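Local coordinates for alpha-catenin-like protein hmp-1 (Caenorhabditis elegans, PDB 5H5M), which links the cadherin-catenin complex of adherens junctions to actin filaments and is required for cell migration and cell shape changes during embryonic body enclosure and elongation, at residues G36-I41 / N68-L73; A64-L69 / K105-H110. All blocks are in the same frame, centred on the assembly; numbering follows the deposited sequence.

Contact 1. Residues G36-I41 / N68-L73; sequences GHCERI and NLRQAL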
loop_
_atom_site.group_PDB
_atom_site.type_symbol
_atom_site.label_atom_id
_atom_site.label_comp_id
_atom_site.label_asym_id
_atom_site.label_seq_id
_atom_site.Cartn_x
_atom_site.Cartn_y
_atom_site.Cartn_z
ATOM N N GLY A 36 14.074 -24.009 13.321
ATOM C CA GLY A 36 14.323 -22.682 13.856
ATOM C C GLY A 36 14.199 -21.631 12.770
ATOM O O GLY A 36 13.667 -20.543 12.997
ATOM N N HIS A 37 14.691 -21.968 11.583
ATOM C CA HIS A 37 14.598 -21.096 10.417
ATOM C C HIS A 37 13.136 -20.818 10.065
ATOM O O HIS A 37 12.747 -19.672 9.829
ATOM C CB HIS A 37 15.326 -21.735 9.229
ATOM C CG HIS A 37 15.727 -20.763 8.165
ATOM N ND1 HIS A 37 16.762 -21.013 7.286
ATOM C CD2 HIS A 37 15.234 -19.549 7.827
ATOM C CE1 HIS A 37 16.890 -19.993 6.459
ATOM N NE2 HIS A 37 15.975 -19.090 6.765
ATOM N N CYS A 38 12.330 -21.875 10.045
ATOM C CA CYS A 38 10.905 -21.758 9.755
ATOM C C CYS A 38 10.166 -20.901 10.778
ATOM O O CYS A 38 9.301 -20.101 10.419
ATOM C CB CYS A 38 10.264 -23.144 9.697
ATOM S SG CYS A 38 8.478 -23.124 9.443
ATOM N N GLU A 39 10.502 -21.076 12.053
ATOM C CA GLU A 39 9.831 -20.340 13.119
ATOM C C GLU A 39 10.157 -18.848 13.084
ATOM O O GLU A 39 9.345 -18.025 13.507
ATOM C CB GLU A 39 10.191 -20.925 14.487
ATOM C CG GLU A 39 9.669 -22.338 14.710
ATOM C CD GLU A 39 8.163 -22.443 14.542
ATOM O OE1 GLU A 39 7.443 -21.531 15.001
ATOM O OE2 GLU A 39 7.699 -23.436 13.942
ATOM N N ARG A 40 11.337 -18.499 12.578
ATOM C CA ARG A 40 11.711 -17.094 12.438
ATOM C C ARG A 40 10.898 -16.437 11.330
ATOM O O ARG A 40 10.542 -15.261 11.421
ATOM C CB ARG A 40 13.209 -16.945 12.161
ATOM C CG ARG A 40 14.087 -17.227 13.371
ATOM C CD ARG A 40 15.517 -16.749 13.161
ATOM N NE ARG A 40 16.233 -17.550 12.169
ATOM C CZ ARG A 40 16.852 -18.695 12.438
ATOM N NH1 ARG A 40 16.840 -19.189 13.670
ATOM N NH2 ARG A 40 17.481 -19.353 11.473
ATOM N N ILE A 41 10.610 -17.207 10.286
ATOM C CA ILE A 41 9.731 -16.759 9.212
ATOM C C ILE A 41 8.317 -16.541 9.748
ATOM O O ILE A 41 7.693 -15.511 9.489
ATOM C CB ILE A 41 9.697 -17.776 8.051
ATOM C CG1 ILE A 41 11.081 -17.897 7.408
ATOM C CG2 ILE A 41 8.664 -17.382 7.014
ATOM C CD1 ILE A 41 11.140 -18.886 6.268
ATOM N N ASN A 68 0.485 -23.902 7.198
ATOM C CA ASN A 68 0.744 -24.793 6.074
ATOM C C ASN A 68 2.242 -24.993 5.855
ATOM O O ASN A 68 2.693 -26.097 5.549
ATOM C CB ASN A 68 0.093 -24.257 4.796
ATOM C CG ASN A 68 -1.424 -24.176 4.896
ATOM O OD1 ASN A 68 -2.046 -24.865 5.707
ATOM N ND2 ASN A 68 -2.027 -23.337 4.062
ATOM N N LEU A 69 3.006 -23.916 6.016
ATOM C CA LEU A 69 4.456 -23.975 5.876
ATOM C C LEU A 69 5.084 -24.873 6.944
ATOM O O LEU A 69 5.994 -25.651 6.649
ATOM C CB LEU A 69 5.055 -22.571 5.947
ATOM C CG LEU A 69 6.574 -22.466 5.801
ATOM C CD1 LEU A 69 7.057 -23.206 4.560
ATOM C CD2 LEU A 69 6.997 -21.005 5.755
ATOM N N ARG A 70 4.600 -24.765 8.179
ATOM C CA ARG A 70 5.066 -25.632 9.260
ATOM C C ARG A 70 4.819 -27.096 8.928
ATOM O O ARG A 70 5.716 -27.932 9.046
ATOM C CB ARG A 70 4.377 -25.287 10.581
ATOM C CG ARG A 70 4.957 -24.087 11.302
ATOM C CD ARG A 70 4.149 -23.760 12.548
ATOM N NE ARG A 70 4.761 -22.691 13.332
ATOM C CZ ARG A 70 4.107 -21.954 14.223
ATOM N NH1 ARG A 70 2.816 -22.166 14.439
ATOM N NH2 ARG A 70 4.741 -21.000 14.892
ATOM N N GLN A 71 3.589 -27.391 8.516
ATOM C CA GLN A 71 3.185 -28.747 8.173
ATOM C C GLN A 71 4.004 -29.296 7.012
ATOM O O GLN A 71 4.482 -30.431 7.059
ATOM C CB GLN A 71 1.695 -28.782 7.831
ATOM C CG GLN A 71 1.172 -30.151 7.433
ATOM C CD GLN A 71 -0.236 -30.088 6.873
ATOM O OE1 GLN A 71 -0.882 -29.039 6.900
ATOM N NE2 GLN A 71 -0.719 -31.213 6.357
ATOM N N ALA A 72 4.166 -28.482 5.973
ATOM C CA ALA A 72 4.931 -28.880 4.799
ATOM C C ALA A 72 6.384 -29.174 5.156
ATOM O O ALA A 72 6.996 -30.068 4.577
ATOM C CB ALA A 72 4.860 -27.801 3.722
ATOM N N LEU A 73 6.932 -28.426 6.108
ATOM C CA LEU A 73 8.314 -28.640 6.520
ATOM C C LEU A 73 8.452 -29.951 7.283
ATOM O O LEU A 73 9.415 -30.691 7.086
ATOM C CB LEU A 73 8.826 -27.481 7.380
ATOM C CG LEU A 73 10.254 -27.702 7.895
ATOM C CD1 LEU A 73 11.237 -27.829 6.732
ATOM C CD2 LEU A 73 10.691 -26.604 8.852
#

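Contact 2. Residues A64-L69 / K105-H110; sequences AECNNL and KDLRRH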
loop_
_atom_site.group_PDB
_atom_site.type_symbol
_atom_site.label_atom_id
_atom_site.label_comp_id
_atom_site.label_asym_id
_atom_site.label_seq_id
_atom_site.Cartn_x
_atom_site.Cartn_y
_atom_site.Cartn_z
ATOM N N ALA A 64 -2.869 -18.660 8.031
ATOM C CA ALA A 64 -3.115 -19.981 7.456
ATOM C C ALA A 64 -1.885 -20.541 6.737
ATOM O O ALA A 64 -1.550 -21.715 6.894
ATOM C CB ALA A 64 -4.297 -19.922 6.504
ATOM N N GLU A 65 -1.216 -19.700 5.950
ATOM C CA GLU A 65 -0.052 -20.138 5.190
ATOM C C GLU A 65 1.150 -20.423 6.083
ATOM O O GLU A 65 2.019 -21.213 5.719
ATOM C CB GLU A 65 0.324 -19.099 4.132
ATOM C CG GLU A 65 -0.526 -19.172 2.872
ATOM C CD GLU A 65 -0.456 -20.529 2.196
ATOM O OE1 GLU A 65 0.621 -21.161 2.222
ATOM O OE2 GLU A 65 -1.482 -20.967 1.636
ATOM N N CYS A 66 1.204 -19.781 7.245
ATOM C CA CYS A 66 2.251 -20.086 8.213
ATOM C C CYS A 66 2.080 -21.498 8.754
ATOM O O CYS A 66 3.052 -22.236 8.906
ATOM C CB CYS A 66 2.252 -19.076 9.361
ATOM S SG CYS A 66 2.945 -17.477 8.922
ATOM N N ASN A 67 0.834 -21.867 9.038
ATOM C CA ASN A 67 0.527 -23.206 9.521
ATOM C C ASN A 67 0.786 -24.253 8.445
ATOM O O ASN A 67 1.250 -25.351 8.738
ATOM C CB ASN A 67 -0.924 -23.284 9.999
ATOM C CG ASN A 67 -1.186 -22.407 11.208
ATOM O OD1 ASN A 67 -0.276 -22.117 11.983
ATOM N ND2 ASN A 67 -2.436 -21.984 11.376
ATOM N N ASN A 68 0.485 -23.902 7.198
ATOM C CA ASN A 68 0.744 -24.793 6.074
ATOM C C ASN A 68 2.242 -24.993 5.855
ATOM O O ASN A 68 2.693 -26.097 5.549
ATOM C CB ASN A 68 0.093 -24.257 4.796
ATOM C CG ASN A 68 -1.424 -24.176 4.896
ATOM O OD1 ASN A 68 -2.046 -24.865 5.707
ATOM N ND2 ASN A 68 -2.027 -23.337 4.062
ATOM N N LEU A 69 3.006 -23.916 6.016
ATOM C CA LEU A 69 4.456 -23.975 5.876
ATOM C C LEU A 69 5.084 -24.873 6.944
ATOM O O LEU A 69 5.994 -25.651 6.649
ATOM C CB LEU A 69 5.055 -22.571 5.947
ATOM C CG LEU A 69 6.574 -22.466 5.801
ATOM C CD1 LEU A 69 7.057 -23.206 4.560
ATOM C CD2 LEU A 69 6.997 -21.005 5.755
ATOM N N LYS A 105 6.108 -19.620 -1.397
ATOM C CA LYS A 105 5.757 -18.683 -2.459
ATOM C C LYS A 105 4.453 -17.949 -2.150
ATOM O O LYS A 105 4.338 -16.742 -2.379
ATOM C CB LYS A 105 5.634 -19.404 -3.804
ATOM C CG LYS A 105 5.129 -18.500 -4.920
ATOM C CD LYS A 105 4.952 -19.226 -6.242
ATOM C CE LYS A 105 4.335 -18.291 -7.274
ATOM N NZ LYS A 105 4.184 -18.918 -8.611
ATOM N N ASP A 106 3.469 -18.680 -1.636
ATOM C CA ASP A 106 2.188 -18.076 -1.296
ATOM C C ASP A 106 2.314 -17.154 -0.089
ATOM O O ASP A 106 1.717 -16.076 -0.055
ATOM C CB ASP A 106 1.137 -19.153 -1.029
ATOM C CG ASP A 106 0.688 -19.855 -2.295
ATOM O OD1 ASP A 106 0.349 -21.057 -2.226
ATOM O OD2 ASP A 106 0.676 -19.204 -3.362
ATOM N N LEU A 107 3.093 -17.581 0.900
ATOM C CA LEU A 107 3.289 -16.783 2.102
ATOM C C LEU A 107 3.917 -15.436 1.773
ATOM O O LEU A 107 3.492 -14.406 2.292
ATOM C CB LEU A 107 4.156 -17.528 3.117
ATOM C CG LEU A 107 4.464 -16.746 4.398
ATOM C CD1 LEU A 107 3.185 -16.387 5.133
ATOM C CD2 LEU A 107 5.394 -17.533 5.302
ATOM N N ARG A 108 4.916 -15.430 0.897
ATOM C CA ARG A 108 5.591 -14.177 0.595
ATOM C C ARG A 108 4.702 -13.256 -0.243
ATOM O O ARG A 108 4.775 -12.038 -0.098
ATOM C CB ARG A 108 6.938 -14.424 -0.098
ATOM C CG ARG A 108 6.895 -15.204 -1.391
ATOM C CD ARG A 108 8.309 -15.406 -1.920
ATOM N NE ARG A 108 8.962 -14.132 -2.216
ATOM C CZ ARG A 108 10.267 -13.911 -2.092
ATOM N NH1 ARG A 108 11.070 -14.878 -1.665
ATOM N NH2 ARG A 108 10.769 -12.719 -2.388
ATOM N N ARG A 109 3.850 -13.824 -1.091
ATOM C CA ARG A 109 2.916 -13.001 -1.855
ATOM C C ARG A 109 1.965 -12.278 -0.911
ATOM O O ARG A 109 1.718 -11.082 -1.065
ATOM C CB ARG A 109 2.116 -13.832 -2.862
ATOM C CG ARG A 109 1.220 -12.973 -3.754
ATOM C CD ARG A 109 0.362 -13.795 -4.706
ATOM N NE ARG A 109 -0.621 -14.613 -4.000
ATOM C CZ ARG A 109 -0.485 -15.916 -3.773
ATOM N NH1 ARG A 109 -1.430 -16.580 -3.120
ATOM N NH2 ARG A 109 0.596 -16.555 -4.203
ATOM N N HIS A 110 1.443 -13.013 0.070
ATOM C CA HIS A 110 0.569 -12.442 1.092
ATOM C C HIS A 110 1.251 -11.331 1.891
ATOM O O HIS A 110 0.647 -10.296 2.171
ATOM C CB HIS A 110 0.087 -13.536 2.044
ATOM C CG HIS A 110 -0.891 -14.486 1.426
ATOM N ND1 HIS A 110 -0.924 -15.828 1.736
ATOM C CD2 HIS A 110 -1.880 -14.282 0.522
ATOM C CE1 HIS A 110 -1.887 -16.414 1.043
ATOM N NE2 HIS A 110 -2.481 -15.498 0.302
HETATM O O HOH W 1 -0.821 -22.390 -0.557
#

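Contact 1. Residues G36-I41 / N68-L73
E39 and R70 form a salt bridge between two antiparallel helices. R70 NH2 donates to E39 OE1 at 2.8 Å, and E39 OE1 accepts through its syn lone pair. The bond is bent, with an N-H...O angle of 144°. R70 NE adds weak bonds to both carboxylate oxygens, of which E39 OE2 is the nearer at 3.1 Å. The carboxylate and guanidinium planes are only slightly turned against each other. E39 OE1 approaches the edge of the guanidinium group, somewhat out of its plane. The R70 chain is extended from CG to NE, while that of E39 is bent; the two chains cross at about a right angle.

Next to this pair C38 points at the facing helix. Its SG is anti to the backbone N (chi1 176°) and touches R70 CG at 4.1 Å and L69 CG at 4.2 Å. C38 CB packs on L73 CD2 at 3.6 Å. Further along, I41 CG2 touches L69 CD2 at 4.2 Å.

The axes of the two short segments approach to 10.4 Å at an angle of 171°. Helix 27-49 meets helix 56-80 here. Helix 6-17 covers H37 and I41 through F14, and helix 92-122 packs on L69 through V100 and T104.

Contact 2. Residues A64-L69 / K105-H110
This is a buried antiparallel helix-helix contact within a four-helix bundle of the M domain, a fold of the vinculin/alpha-catenin family. Helix 56-80 packs on helix 92-122; the axes of the two short segments approach to 9.3 Å at 157°. L107 supplies the apolar part. Its CD1 meets C66 SG at 3.9 Å, and its CD2 meets L69 CD2, also at 3.9 Å. I41 and S45 of helix 27-49 touch L107 as well.

E65, itself buried, carries the polar part. Its chain bends at chi2 (-58°), and its CD lies 3.9 Å from D106 CB. E65 OE2 and D106 OD1 are like charges 4.3 Å apart. A water donates to E65 OE2; its very short approach to D106 OD1 is doubtful. R109 NH2 bonds D106 OD2 almost straight, at 166°, through the anti lone pair of that oxygen; this is likely to offset part of the charge. N68 ND2 gives E65 OE2 a weak bond. An alanine in place of E65 would probably leave the water and N68 ND2 without this acceptor and open a gap beside H110. The H110 ring turns its edge to E65: E65 CG lies in the ring plane, 3.6 Å from both H110 ND1 and H110 CE1.

In the fold
Along the chain the segments fall on three successive helices: 27-49, 56-80 and 92-122. Helix 56-80 is shared; the ranges overlap at N68 and L69, and L69 takes part in both contacts. Contact 1 joins this helix to the one before, contact 2 to the one after. Their centres are about 10 Å apart, on the same side of the chain's centre. They touch directly, with I41 CG2 3.7 Å from L107 CD2, so helices 27-49 and 92-122 also meet next to L69. Helix 6-17 adds F14, which reaches both I41 and L69. The two contacts thus belong to one continuous apolar core, bordered by separate charged groups, in the N-terminal part of this M-domain fragment.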